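Local coordinates for protein D-mandelate dehydrogenase (Rhodotorula graminis, PDB 2W2K) that probably oxidises D-mandelate, and reduces the matching 2-keto acid, with a nicotinamide cofactor, as a member of the D-isomer specific 2-hydroxyacid dehydrogenase family, at residues B[163-168]-B[220-225]; B[190-195]-B[208-213]; B[213-218]-B[239-244]. All blocks are in the same frame, centred on the assembly; numbering follows the deposited sequence.

Contact 1 (B[163-168]-B[220-225])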
ATOM      1  N   GLY B 163       1.617   7.796 -13.918  1.00  7.22           N
ATOM      2  CA  GLY B 163       2.330   8.601 -14.940  1.00  9.11           C
ATOM      3  C   GLY B 163       3.782   8.922 -14.606  1.00 10.80           C
ATOM      4  O   GLY B 163       4.502   9.493 -15.445  1.00 10.54           O
ATOM      5  N   HIS B 164       4.227   8.549 -13.401  1.00  7.38           N
ATOM      6  CA  HIS B 164       5.635   8.719 -12.989  1.00  7.26           C
ATOM      7  C   HIS B 164       6.442   7.461 -13.317  1.00  8.18           C
ATOM      8  O   HIS B 164       5.868   6.388 -13.536  1.00  7.15           O
ATOM      9  CB  HIS B 164       5.759   9.049 -11.492  1.00  6.29           C
ATOM     10  CG  HIS B 164       5.168  10.379 -11.109  1.00  6.56           C
ATOM     11  ND1 HIS B 164       3.841  10.533 -10.761  1.00 11.22           N
ATOM     12  CD2 HIS B 164       5.733  11.605 -10.988  1.00 14.18           C
ATOM     13  CE1 HIS B 164       3.609  11.802 -10.467  1.00 13.48           C
ATOM     14  NE2 HIS B 164       4.738  12.475 -10.610  1.00 15.17           N
ATOM     15  N   VAL B 165       7.768   7.588 -13.316  1.00  8.04           N
ATOM     16  CA  VAL B 165       8.659   6.478 -13.715  1.00  6.65           C
ATOM     17  C   VAL B 165       9.135   5.656 -12.504  1.00  6.16           C
ATOM     18  O   VAL B 165       9.707   6.200 -11.549  1.00  6.80           O
ATOM     19  CB  VAL B 165       9.903   7.028 -14.485  1.00  9.56           C
ATOM     20  CG1 VAL B 165      10.974   5.899 -14.775  1.00  7.39           C
ATOM     21  CG2 VAL B 165       9.474   7.742 -15.780  1.00  9.68           C
ATOM     22  N   LEU B 166       8.885   4.354 -12.550  1.00  6.09           N
ATOM     23  CA  LEU B 166       9.533   3.380 -11.655  1.00  6.11           C
ATOM     24  C   LEU B 166      10.863   2.929 -12.277  1.00  7.14           C
ATOM     25  O   LEU B 166      10.882   2.395 -13.401  1.00  6.14           O
ATOM     26  CB  LEU B 166       8.628   2.159 -11.435  1.00  8.36           C
ATOM     27  CG  LEU B 166       9.096   1.083 -10.453  1.00  4.93           C
ATOM     28  CD1 LEU B 166       9.124   1.693  -9.019  1.00  7.12           C
ATOM     29  CD2 LEU B 166       8.205  -0.179 -10.534  1.00 10.79           C
ATOM     30  N   GLY B 167      11.969   3.137 -11.564  1.00  5.08           N
ATOM     31  CA  GLY B 167      13.274   2.616 -12.031  1.00  6.10           C
ATOM     32  C   GLY B 167      13.674   1.328 -11.317  1.00  9.02           C
ATOM     33  O   GLY B 167      14.027   1.345 -10.111  1.00  7.80           O
ATOM     34  N   ALA B 168      13.624   0.213 -12.049  1.00  5.32           N
ATOM     35  CA  ALA B 168      13.928  -1.101 -11.482  1.00  7.25           C
ATOM     36  C   ALA B 168      15.426  -1.383 -11.562  1.00  9.89           C
ATOM     37  O   ALA B 168      16.006  -1.378 -12.657  1.00 10.42           O
ATOM     38  CB  ALA B 168      13.165  -2.179 -12.214  1.00  5.80           C
ATOM     39  N   ARG B 220      16.727   8.790 -14.625  1.00  7.00           N
ATOM     40  CA  ARG B 220      15.403   8.680 -15.306  1.00  9.97           C
ATOM     41  C   ARG B 220      14.224   8.508 -14.318  1.00 13.60           C
ATOM     42  O   ARG B 220      13.052   8.682 -14.702  1.00 13.64           O
ATOM     43  CB  ARG B 220      15.394   7.522 -16.328  1.00 13.03           C
ATOM     44  CG  ARG B 220      16.370   7.664 -17.557  1.00 15.00           C
ATOM     45  CD  ARG B 220      15.893   8.684 -18.617  1.00 16.90           C
ATOM     46  NE  ARG B 220      14.640   8.253 -19.242  1.00 15.39           N
ATOM     47  CZ  ARG B 220      14.548   7.334 -20.207  1.00 19.03           C
ATOM     48  NH1 ARG B 220      15.639   6.752 -20.726  1.00 16.24           N
ATOM     49  NH2 ARG B 220      13.350   7.003 -20.673  1.00 18.46           N
ATOM     50  N   SER B 221      14.527   8.175 -13.065  1.00 10.10           N
ATOM     51  CA  SER B 221      13.497   7.655 -12.121  1.00 10.07           C
ATOM     52  C   SER B 221      12.815   8.701 -11.217  1.00  9.67           C
ATOM     53  O   SER B 221      13.457   9.647 -10.763  1.00  9.26           O
ATOM     54  CB  SER B 221      14.107   6.547 -11.235  1.00 12.02           C
ATOM     55  OG  SER B 221      14.703   5.521 -12.028  1.00 12.36           O
ATOM     56  N   ASP B 222      11.524   8.497 -10.947  1.00  9.02           N
ATOM     57  CA  ASP B 222      10.813   9.219  -9.878  1.00  7.27           C
ATOM     58  C   ASP B 222      10.829   8.417  -8.564  1.00  8.17           C
ATOM     59  O   ASP B 222      10.929   8.999  -7.464  1.00  8.11           O
ATOM     60  CB  ASP B 222       9.374   9.556 -10.310  1.00  8.97           C
ATOM     61  CG  ASP B 222       9.333  10.532 -11.507  1.00  8.91           C
ATOM     62  OD1 ASP B 222       9.813  11.682 -11.353  1.00  9.65           O
ATOM     63  OD2 ASP B 222       8.821  10.144 -12.580  1.00  7.45           O
ATOM     64  N   CYS B 223      10.751   7.087  -8.683  1.00  5.55           N
ATOM     65  CA  CYS B 223      10.999   6.181  -7.542  1.00  5.86           C
ATOM     66  C   CYS B 223      11.859   4.990  -8.012  1.00  7.10           C
ATOM     67  O   CYS B 223      11.507   4.316  -8.994  1.00  9.33           O
ATOM     68  CB  CYS B 223       9.664   5.663  -6.969  1.00  5.15           C
ATOM     69  SG  CYS B 223       9.801   4.658  -5.413  1.00  9.06           S
ATOM     70  N   VAL B 224      12.958   4.723  -7.305  1.00  6.68           N
ATOM     71  CA  VAL B 224      13.808   3.531  -7.574  1.00  5.08           C
ATOM     72  C   VAL B 224      13.353   2.315  -6.725  1.00  7.87           C
ATOM     73  O   VAL B 224      13.064   2.480  -5.528  1.00  6.52           O
ATOM     74  CB  VAL B 224      15.317   3.856  -7.335  1.00  4.67           C
ATOM     75  CG1 VAL B 224      16.202   2.586  -7.365  1.00  7.04           C
ATOM     76  CG2 VAL B 224      15.838   4.879  -8.376  1.00  6.45           C
ATOM     77  N   SER B 225      13.280   1.117  -7.338  1.00  5.25           N
ATOM     78  CA  SER B 225      12.989  -0.136  -6.594  1.00  6.40           C
ATOM     79  C   SER B 225      14.190  -1.079  -6.661  1.00  6.68           C
ATOM     80  O   SER B 225      14.558  -1.551  -7.759  1.00  6.55           O
ATOM     81  CB  SER B 225      11.734  -0.856  -7.133  1.00  6.29           C
ATOM     82  OG  SER B 225      11.526  -2.132  -6.510  1.00  8.64           O
TER
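With CG anti to its carbonyl carbon and beside its own N (chi1 -64°), D222 turns its carboxylate back across the start of strand 165-168. OD2 then takes the N-H of V165 on its anti lone pair, 2.9 Å from V165 N to D222 OD2 and almost straight at 176°. H164 has the same first torsion; its ring stands at right angles to the carboxylate, which meets it at the edge. A charge on H164, if present, would probably be favoured by this carboxylate, although the charged atoms do not touch.

V165 O is gripped twice, by C223 N nearly along the C=O axis and by D222 N on a lone pair, 3.0 Å from V165 O. From there the ladder is regular and parallel: G167 N donates to C223 O at 2.9 Å, and S225 N donates to G167 O from above the carbonyl plane. S221 OG lies 3.2 Å from G167 CA, where a side chain at G167 would collide with it; the hydroxyl itself is hydrogen-bonded to L217 O. On the face of L166 and S225, L166 has CG anti to N (chi1 -176°) and lays CD1 4.1 Å from S225 CB. The first and fourth strands of the domain, 165-169 and 223-226, thus lie side by side at the middle of the sheet, the 3-2-1-4 order of the Rossmann fold, with S225 near the NAD-binding residues T255 and I174.

Contact 2 (B[190-195]-B[208-213])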
ATOM      1  N   LEU B 190       7.748   2.096 -16.833  1.00 10.32           N
ATOM      2  CA  LEU B 190       8.900   1.282 -16.377  1.00 10.66           C
ATOM      3  C   LEU B 190      10.195   1.532 -17.178  1.00 10.78           C
ATOM      4  O   LEU B 190      10.187   1.439 -18.407  1.00 10.83           O
ATOM      5  CB  LEU B 190       8.571  -0.235 -16.410  1.00 10.39           C
ATOM      6  CG  LEU B 190       9.670  -1.205 -15.898  1.00 12.65           C
ATOM      7  CD1 LEU B 190       9.933  -1.062 -14.388  1.00 19.91           C
ATOM      8  CD2 LEU B 190       9.323  -2.661 -16.244  1.00 15.25           C
ATOM      9  N   VAL B 191      11.276   1.855 -16.462  1.00  8.87           N
ATOM     10  CA  VAL B 191      12.669   1.839 -17.013  1.00 10.37           C
ATOM     11  C   VAL B 191      13.485   0.880 -16.141  1.00  8.52           C
ATOM     12  O   VAL B 191      13.261   0.825 -14.911  1.00  6.32           O
ATOM     13  CB  VAL B 191      13.300   3.256 -17.047  1.00 11.88           C
ATOM     14  CG1 VAL B 191      14.728   3.231 -17.639  1.00 13.89           C
ATOM     15  CG2 VAL B 191      12.415   4.204 -17.889  1.00 10.65           C
ATOM     16  N   TYR B 192      14.383   0.091 -16.747  1.00  6.76           N
ATOM     17  CA  TYR B 192      15.170  -0.894 -15.953  1.00  7.79           C
ATOM     18  C   TYR B 192      16.653  -1.049 -16.300  1.00 10.55           C
ATOM     19  O   TYR B 192      17.062  -0.831 -17.452  1.00  9.85           O
ATOM     20  CB  TYR B 192      14.500  -2.290 -15.964  1.00  8.97           C
ATOM     21  CG  TYR B 192      14.726  -3.146 -17.229  1.00  7.68           C
ATOM     22  CD1 TYR B 192      15.662  -4.200 -17.224  1.00 11.31           C
ATOM     23  CD2 TYR B 192      13.979  -2.939 -18.398  1.00 11.08           C
ATOM     24  CE1 TYR B 192      15.877  -5.006 -18.354  1.00 10.32           C
ATOM     25  CE2 TYR B 192      14.202  -3.741 -19.562  1.00 12.52           C
ATOM     26  CZ  TYR B 192      15.148  -4.777 -19.520  1.00 15.66           C
ATOM     27  OH  TYR B 192      15.382  -5.600 -20.625  1.00 12.96           O
ATOM     28  N   TYR B 193      17.428  -1.443 -15.285  1.00  7.61           N
ATOM     29  CA  TYR B 193      18.790  -1.986 -15.461  1.00 10.25           C
ATOM     30  C   TYR B 193      18.817  -3.456 -14.995  1.00 11.19           C
ATOM     31  O   TYR B 193      18.316  -3.774 -13.900  1.00  8.52           O
ATOM     32  CB  TYR B 193      19.871  -1.161 -14.710  1.00 10.47           C
ATOM     33  CG  TYR B 193      21.193  -1.916 -14.680  1.00  9.21           C
ATOM     34  CD1 TYR B 193      22.120  -1.768 -15.699  1.00 10.07           C
ATOM     35  CD2 TYR B 193      21.445  -2.869 -13.692  1.00 16.93           C
ATOM     36  CE1 TYR B 193      23.300  -2.542 -15.730  1.00 16.56           C
ATOM     37  CE2 TYR B 193      22.612  -3.636 -13.706  1.00 19.12           C
ATOM     38  CZ  TYR B 193      23.538  -3.462 -14.712  1.00 15.87           C
ATOM     39  OH  TYR B 193      24.685  -4.249 -14.718  1.00 17.46           O
ATOM     40  N   ASP B 194      19.387  -4.347 -15.827  1.00 10.81           N
ATOM     41  CA  ASP B 194      19.762  -5.706 -15.368  1.00 13.97           C
ATOM     42  C   ASP B 194      20.938  -6.284 -16.144  1.00 16.10           C
ATOM     43  O   ASP B 194      21.236  -5.856 -17.270  1.00 15.80           O
ATOM     44  CB  ASP B 194      18.593  -6.692 -15.411  1.00 14.79           C
ATOM     45  CG  ASP B 194      18.661  -7.730 -14.252  1.00 23.10           C
ATOM     46  OD1 ASP B 194      19.670  -7.763 -13.485  1.00 24.47           O
ATOM     47  OD2 ASP B 194      17.684  -8.472 -14.077  1.00 13.85           O
ATOM     48  N   VAL B 195      21.601  -7.266 -15.539  1.00 18.77           N
ATOM     49  CA  VAL B 195      22.746  -7.928 -16.176  1.00 18.36           C
ATOM     50  C   VAL B 195      22.357  -8.668 -17.480  1.00 20.07           C
ATOM     51  O   VAL B 195      23.197  -8.869 -18.353  1.00 23.76           O
ATOM     52  CB  VAL B 195      23.484  -8.858 -15.171  1.00 17.32           C
ATOM     53  CG1 VAL B 195      24.060  -8.043 -14.033  1.00 13.16           C
ATOM     54  CG2 VAL B 195      22.544  -9.932 -14.616  1.00 18.87           C
ATOM     55  N   ALA B 208       8.559  -2.052 -21.061  1.00 15.66           N
ATOM     56  CA  ALA B 208       9.857  -1.850 -20.387  1.00 14.42           C
ATOM     57  C   ALA B 208      10.911  -1.238 -21.311  1.00 18.97           C
ATOM     58  O   ALA B 208      11.106  -1.735 -22.432  1.00 20.68           O
ATOM     59  CB  ALA B 208      10.369  -3.187 -19.815  1.00 13.49           C
ATOM     60  N   GLU B 209      11.565  -0.151 -20.866  1.00 12.86           N
ATOM     61  CA  GLU B 209      12.708   0.420 -21.601  1.00 13.95           C
ATOM     62  C   GLU B 209      14.012   0.099 -20.854  1.00 12.34           C
ATOM     63  O   GLU B 209      14.147   0.475 -19.703  1.00 12.26           O
ATOM     64  CB  GLU B 209      12.551   1.940 -21.765  1.00 16.06           C
ATOM     65  CG  GLU B 209      13.734   2.583 -22.503  1.00 17.34           C
ATOM     66  CD  GLU B 209      13.751   4.115 -22.449  1.00 21.05           C
ATOM     67  OE1 GLU B 209      12.718   4.741 -22.113  1.00 26.49           O
ATOM     68  OE2 GLU B 209      14.822   4.691 -22.747  1.00 24.85           O
ATOM     69  N   ARG B 210      14.950  -0.604 -21.498  1.00  9.34           N
ATOM     70  CA  ARG B 210      16.250  -0.932 -20.870  1.00 10.72           C
ATOM     71  C   ARG B 210      17.265   0.221 -21.015  1.00 11.24           C
ATOM     72  O   ARG B 210      17.382   0.837 -22.096  1.00 15.28           O
ATOM     73  CB  ARG B 210      16.824  -2.232 -21.474  1.00 12.95           C
ATOM     74  CG  ARG B 210      17.989  -2.893 -20.684  1.00 10.20           C
ATOM     75  CD  ARG B 210      18.606  -4.114 -21.427  1.00 16.71           C
ATOM     76  NE  ARG B 210      19.559  -4.825 -20.559  1.00 15.11           N
ATOM     77  CZ  ARG B 210      20.424  -5.759 -20.953  1.00 25.58           C
ATOM     78  NH1 ARG B 210      20.512  -6.126 -22.236  1.00 18.68           N
ATOM     79  NH2 ARG B 210      21.230  -6.322 -20.053  1.00 16.92           N
ATOM     80  N   VAL B 211      18.010   0.499 -19.951  1.00 10.53           N
ATOM     81  CA  VAL B 211      19.201   1.374 -20.031  1.00  9.32           C
ATOM     82  C   VAL B 211      20.489   0.603 -19.734  1.00 10.72           C
ATOM     83  O   VAL B 211      20.436  -0.504 -19.196  1.00 11.48           O
ATOM     84  CB  VAL B 211      19.075   2.682 -19.152  1.00  8.05           C
ATOM     85  CG1 VAL B 211      17.890   3.546 -19.630  1.00 11.00           C
ATOM     86  CG2 VAL B 211      18.949   2.347 -17.649  1.00 11.24           C
ATOM     87  N   ASP B 212      21.649   1.176 -20.088  1.00 10.66           N
ATOM     88  CA  ASP B 212      22.937   0.448 -20.002  1.00  8.91           C
ATOM     89  C   ASP B 212      23.680   0.527 -18.667  1.00  9.82           C
ATOM     90  O   ASP B 212      24.496  -0.362 -18.357  1.00 11.54           O
ATOM     91  CB  ASP B 212      23.899   0.893 -21.121  1.00  9.06           C
ATOM     92  CG  ASP B 212      23.302   0.708 -22.521  1.00 16.37           C
ATOM     93  OD1 ASP B 212      22.673  -0.345 -22.786  1.00 11.31           O
ATOM     94  OD2 ASP B 212      23.459   1.629 -23.345  1.00 15.87           O
ATOM     95  N   SER B 213      23.412   1.570 -17.879  1.00  7.92           N
ATOM     96  CA  SER B 213      24.144   1.794 -16.618  1.00  7.49           C
ATOM     97  C   SER B 213      23.253   2.211 -15.426  1.00  9.25           C
ATOM     98  O   SER B 213      22.124   2.697 -15.612  1.00  8.53           O
ATOM     99  CB  SER B 213      25.224   2.855 -16.833  1.00  6.57           C
ATOM    100  OG  SER B 213      24.660   4.163 -16.858  1.00  9.22           O
TER
HETATM  101  O   HOH W   1      20.552  -3.205 -18.491  1.00 11.19           O
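The ring of Y192 and the guanidinium of R210 lie in nearly parallel planes, 10° apart, while the two side chains cross obliquely. It is the aliphatic part of R210 that meets the ring: CG sits over one face, offset toward the rim, 4.0 Å from the centroid of the Y192 ring in a CH-pi contact. Y192 reaches this place with CG in the crowded position between N and the carbonyl carbon (chi1 79°), which swings the ring over strand 209-210 and sets CE2 3.9 Å from A208 CB. An alanine here would remove the ring and the hydroxyl bonded to E203 and A198, and would probably leave the R210 chain less firmly held in line with D194 O.

R210 runs extended from CG to NE, so its tip passes the ring and reaches D194. There NH2 donates to D194 O at 2.8 Å, with the oxygen in the guanidinium plane. Water 1 accepts from R210 NE at 2.8 Å and from D194 N, and donates to V211 O, tying the backbone of the NAD-binding residue D194 to segment 208-213.

The backbones pair in parallel: E209 N donates to L190 O, Y192 N to E209 O, and V211 N to Y192 O, the last 3.0 Å long and nearly along the C=O axis. V191 CG1 and V211 CG1 meet at 3.7 Å, their side chains crossed. The pair closes the beta-alpha-beta unit of strand 189-193, helix 200-206 and the edge strand 209-210; helix 214-220 packs on V191, Y193 and V211, and strand 165-169 flanks 189-193.

Contact 3 (B[213-218]-B[239-244])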
ATOM      1  N   SER B 213      23.412   1.570 -17.879  1.00  7.92           N
ATOM      2  CA  SER B 213      24.144   1.794 -16.618  1.00  7.49           C
ATOM      3  C   SER B 213      23.253   2.211 -15.426  1.00  9.25           C
ATOM      4  O   SER B 213      22.124   2.697 -15.612  1.00  8.53           O
ATOM      5  CB  SER B 213      25.224   2.855 -16.833  1.00  6.57           C
ATOM      6  OG  SER B 213      24.660   4.163 -16.858  1.00  9.22           O
ATOM      7  N   LEU B 214      23.778   2.050 -14.215  1.00  8.34           N
ATOM      8  CA  LEU B 214      23.054   2.452 -12.987  1.00  8.78           C
ATOM      9  C   LEU B 214      22.870   3.976 -12.845  1.00 10.99           C
ATOM     10  O   LEU B 214      21.842   4.429 -12.323  1.00  9.72           O
ATOM     11  CB  LEU B 214      23.756   1.902 -11.736  1.00  8.03           C
ATOM     12  CG  LEU B 214      23.714   0.384 -11.538  1.00  8.37           C
ATOM     13  CD1 LEU B 214      24.823  -0.068 -10.610  1.00 14.34           C
ATOM     14  CD2 LEU B 214      22.320  -0.049 -11.014  1.00 12.32           C
ATOM     15  N   GLU B 215      23.861   4.765 -13.273  1.00 10.68           N
ATOM     16  CA  GLU B 215      23.683   6.238 -13.308  1.00 12.73           C
ATOM     17  C   GLU B 215      22.586   6.718 -14.289  1.00 12.02           C
ATOM     18  O   GLU B 215      21.830   7.646 -13.969  1.00 11.75           O
ATOM     19  CB  GLU B 215      25.026   6.986 -13.457  1.00 13.65           C
ATOM     20  CG  GLU B 215      25.751   7.124 -12.068  1.00 19.23           C
ATOM     21  CD  GLU B 215      27.121   7.820 -12.128  1.00 24.88           C
ATOM     22  OE1 GLU B 215      27.179   9.016 -12.478  1.00 37.22           O
ATOM     23  OE2 GLU B 215      28.140   7.166 -11.811  1.00 39.03           O
ATOM     24  N   GLU B 216      22.478   6.074 -15.453  1.00  7.81           N
ATOM     25  CA  GLU B 216      21.365   6.303 -16.392  1.00  7.57           C
ATOM     26  C   GLU B 216      19.991   5.977 -15.766  1.00  9.85           C
ATOM     27  O   GLU B 216      19.029   6.761 -15.868  1.00  9.89           O
ATOM     28  CB  GLU B 216      21.585   5.482 -17.675  1.00  9.83           C
ATOM     29  CG  GLU B 216      22.751   6.023 -18.522  1.00 10.34           C
ATOM     30  CD  GLU B 216      23.132   5.125 -19.695  1.00  8.82           C
ATOM     31  OE1 GLU B 216      22.504   4.052 -19.909  1.00 10.10           O
ATOM     32  OE2 GLU B 216      24.071   5.526 -20.433  1.00  9.79           O
ATOM     33  N   LEU B 217      19.916   4.835 -15.094  1.00  6.90           N
ATOM     34  CA  LEU B 217      18.688   4.442 -14.371  1.00  6.26           C
ATOM     35  C   LEU B 217      18.323   5.461 -13.296  1.00  6.50           C
ATOM     36  O   LEU B 217      17.181   5.932 -13.264  1.00  7.85           O
ATOM     37  CB  LEU B 217      18.843   3.017 -13.780  1.00  9.68           C
ATOM     38  CG  LEU B 217      17.648   2.227 -13.187  1.00  6.84           C
ATOM     39  CD1 LEU B 217      17.232   2.751 -11.793  1.00 13.00           C
ATOM     40  CD2 LEU B 217      16.432   2.096 -14.159  1.00 12.09           C
ATOM     41  N   ALA B 218      19.280   5.826 -12.439  1.00  8.91           N
ATOM     42  CA  ALA B 218      19.058   6.842 -11.379  1.00  8.46           C
ATOM     43  C   ALA B 218      18.455   8.157 -11.919  1.00 11.43           C
ATOM     44  O   ALA B 218      17.473   8.679 -11.373  1.00  9.20           O
ATOM     45  CB  ALA B 218      20.379   7.106 -10.604  1.00 11.04           C
ATOM     46  N   ASP B 239      25.170   3.885  -3.839  1.00 11.49           N
ATOM     47  CA  ASP B 239      26.175   4.629  -3.066  1.00 12.26           C
ATOM     48  C   ASP B 239      26.085   6.151  -3.317  1.00 12.52           C
ATOM     49  O   ASP B 239      25.147   6.633  -3.977  1.00  8.65           O
ATOM     50  CB  ASP B 239      27.577   4.113  -3.457  1.00 14.27           C
ATOM     51  CG  ASP B 239      27.850   4.197  -5.007  1.00 29.99           C
ATOM     52  OD1 ASP B 239      26.955   4.577  -5.845  1.00 14.08           O
ATOM     53  OD2 ASP B 239      28.994   3.850  -5.391  1.00 35.92           O
ATOM     54  N   GLU B 240      27.070   6.907  -2.813  1.00  9.62           N
ATOM     55  CA  GLU B 240      27.107   8.369  -3.060  1.00 12.35           C
ATOM     56  C   GLU B 240      26.907   8.768  -4.539  1.00 11.24           C
ATOM     57  O   GLU B 240      26.124   9.697  -4.830  1.00  9.92           O
ATOM     58  CB  GLU B 240      28.388   9.001  -2.483  1.00 16.16           C
ATOM     59  CG  GLU B 240      28.485   8.862  -0.967  1.00 18.73           C
ATOM     60  N   ALA B 241      27.584   8.087  -5.468  1.00 12.20           N
ATOM     61  CA  ALA B 241      27.486   8.468  -6.915  1.00 10.12           C
ATOM     62  C   ALA B 241      26.073   8.229  -7.499  1.00  9.95           C
ATOM     63  O   ALA B 241      25.582   8.990  -8.366  1.00  7.73           O
ATOM     64  CB  ALA B 241      28.528   7.720  -7.738  1.00 11.40           C
ATOM     65  N   PHE B 242      25.425   7.170  -7.021  1.00  8.51           N
ATOM     66  CA  PHE B 242      24.062   6.852  -7.458  1.00  7.81           C
ATOM     67  C   PHE B 242      23.095   7.958  -7.035  1.00  8.12           C
ATOM     68  O   PHE B 242      22.292   8.436  -7.867  1.00  6.87           O
ATOM     69  CB  PHE B 242      23.587   5.504  -6.887  1.00  8.57           C
ATOM     70  CG  PHE B 242      22.275   5.009  -7.488  1.00  9.06           C
ATOM     71  CD1 PHE B 242      22.287   4.136  -8.563  1.00  7.15           C
ATOM     72  CD2 PHE B 242      21.035   5.430  -6.972  1.00  8.56           C
ATOM     73  CE1 PHE B 242      21.086   3.669  -9.154  1.00  5.69           C
ATOM     74  CE2 PHE B 242      19.811   4.943  -7.529  1.00  6.82           C
ATOM     75  CZ  PHE B 242      19.844   4.067  -8.640  1.00  5.14           C
ATOM     76  N   PHE B 243      23.157   8.357  -5.761  1.00  8.48           N
ATOM     77  CA  PHE B 243      22.292   9.430  -5.246  1.00  8.14           C
ATOM     78  C   PHE B 243      22.584  10.780  -5.931  1.00  9.38           C
ATOM     79  O   PHE B 243      21.637  11.542  -6.255  1.00  7.49           O
ATOM     80  CB  PHE B 243      22.345   9.557  -3.715  1.00  8.27           C
ATOM     81  CG  PHE B 243      21.770   8.366  -2.975  1.00  9.62           C
ATOM     82  CD1 PHE B 243      20.426   7.974  -3.174  1.00 10.21           C
ATOM     83  CD2 PHE B 243      22.558   7.633  -2.079  1.00 11.00           C
ATOM     84  CE1 PHE B 243      19.879   6.856  -2.499  1.00  8.41           C
ATOM     85  CE2 PHE B 243      22.021   6.516  -1.390  1.00 11.00           C
ATOM     86  CZ  PHE B 243      20.678   6.136  -1.596  1.00 11.41           C
ATOM     87  N   ALA B 244      23.870  11.067  -6.175  1.00  6.36           N
ATOM     88  CA  ALA B 244      24.234  12.280  -6.954  1.00  9.10           C
ATOM     89  C   ALA B 244      23.543  12.343  -8.318  1.00 10.21           C
ATOM     90  O   ALA B 244      23.148  13.453  -8.800  1.00 10.33           O
ATOM     91  CB  ALA B 244      25.792  12.427  -7.094  1.00 10.43           C
TER
HETATM   92  O   HOH W   2      27.060  10.503 -10.100  1.00 18.86           O
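The F242 ring lies between two helix starts of the Rossmann-fold domain, 214-218 and 240-244, whose axes pass 9.0 Å apart at 39°. The methyl of A218 stands over the centre of the phenyl face, 3.7 Å from CB to the centroid of the F242 ring and 12° off its normal, a well-centred CH-pi contact. L217 CD1 approaches the ring edge, 4.3 Å from F242 CZ, and L214 adds its CB beside F242 CE1. The backbone comes close too: L214 O lies 3.3 Å from F242 CE1, although this oxygen is already the acceptor for A218 N within its own helix.

What sends the ring across is the first torsion of F242, with CG anti to N (chi1 -170°). Its neighbour F243 turns the other way, onto helix 263-271. Toward the outer side of the contact, E215, its chain extended beyond CG, reaches across toward the other helix, with OE2 4.1 Å from A241 CB. The link here is through solvent: water 2 donates both to E215 OE1 and to A241 O, and so bridges the carboxylate to the other helix without a direct bond.

Farther out, each helix start is fixed by a cap. S213 and E216 form a capping box, in which S213 OG accepts from E216 N and the return bond, from S213 N to E216 OE1, is weak. D239 is the N-cap of the second helix, and F242, the residue whose ring crosses the gap, supplies the capped amide: F242 N donates to D239 OD1 at 3.2 Å, meeting the oxygen from above the carboxylate plane.

All three contacts belong to the seven-stranded parallel sheet and flanking helices of the NAD-binding domain. Contacts 1 and 2 have centres about 11 Å apart and meet where strands 165-169 and 189-193 run side by side; R220 of contact 1 also makes a salt bridge to E209 of contact 2. Contact 3 lies about 13 Å from both centres, on the helix layer, where L217 packs against G167 and V191. Along the chain, contact 2 falls between the two halves of contact 1, contact 3 follows contact 2 and shares S213 with it, and contacts 1 and 3 interleave. Contact 2 holds the outer strands beside D194, an NAD-binding residue, contact 1 holds the middle of the sheet, and contact 3 lies against both.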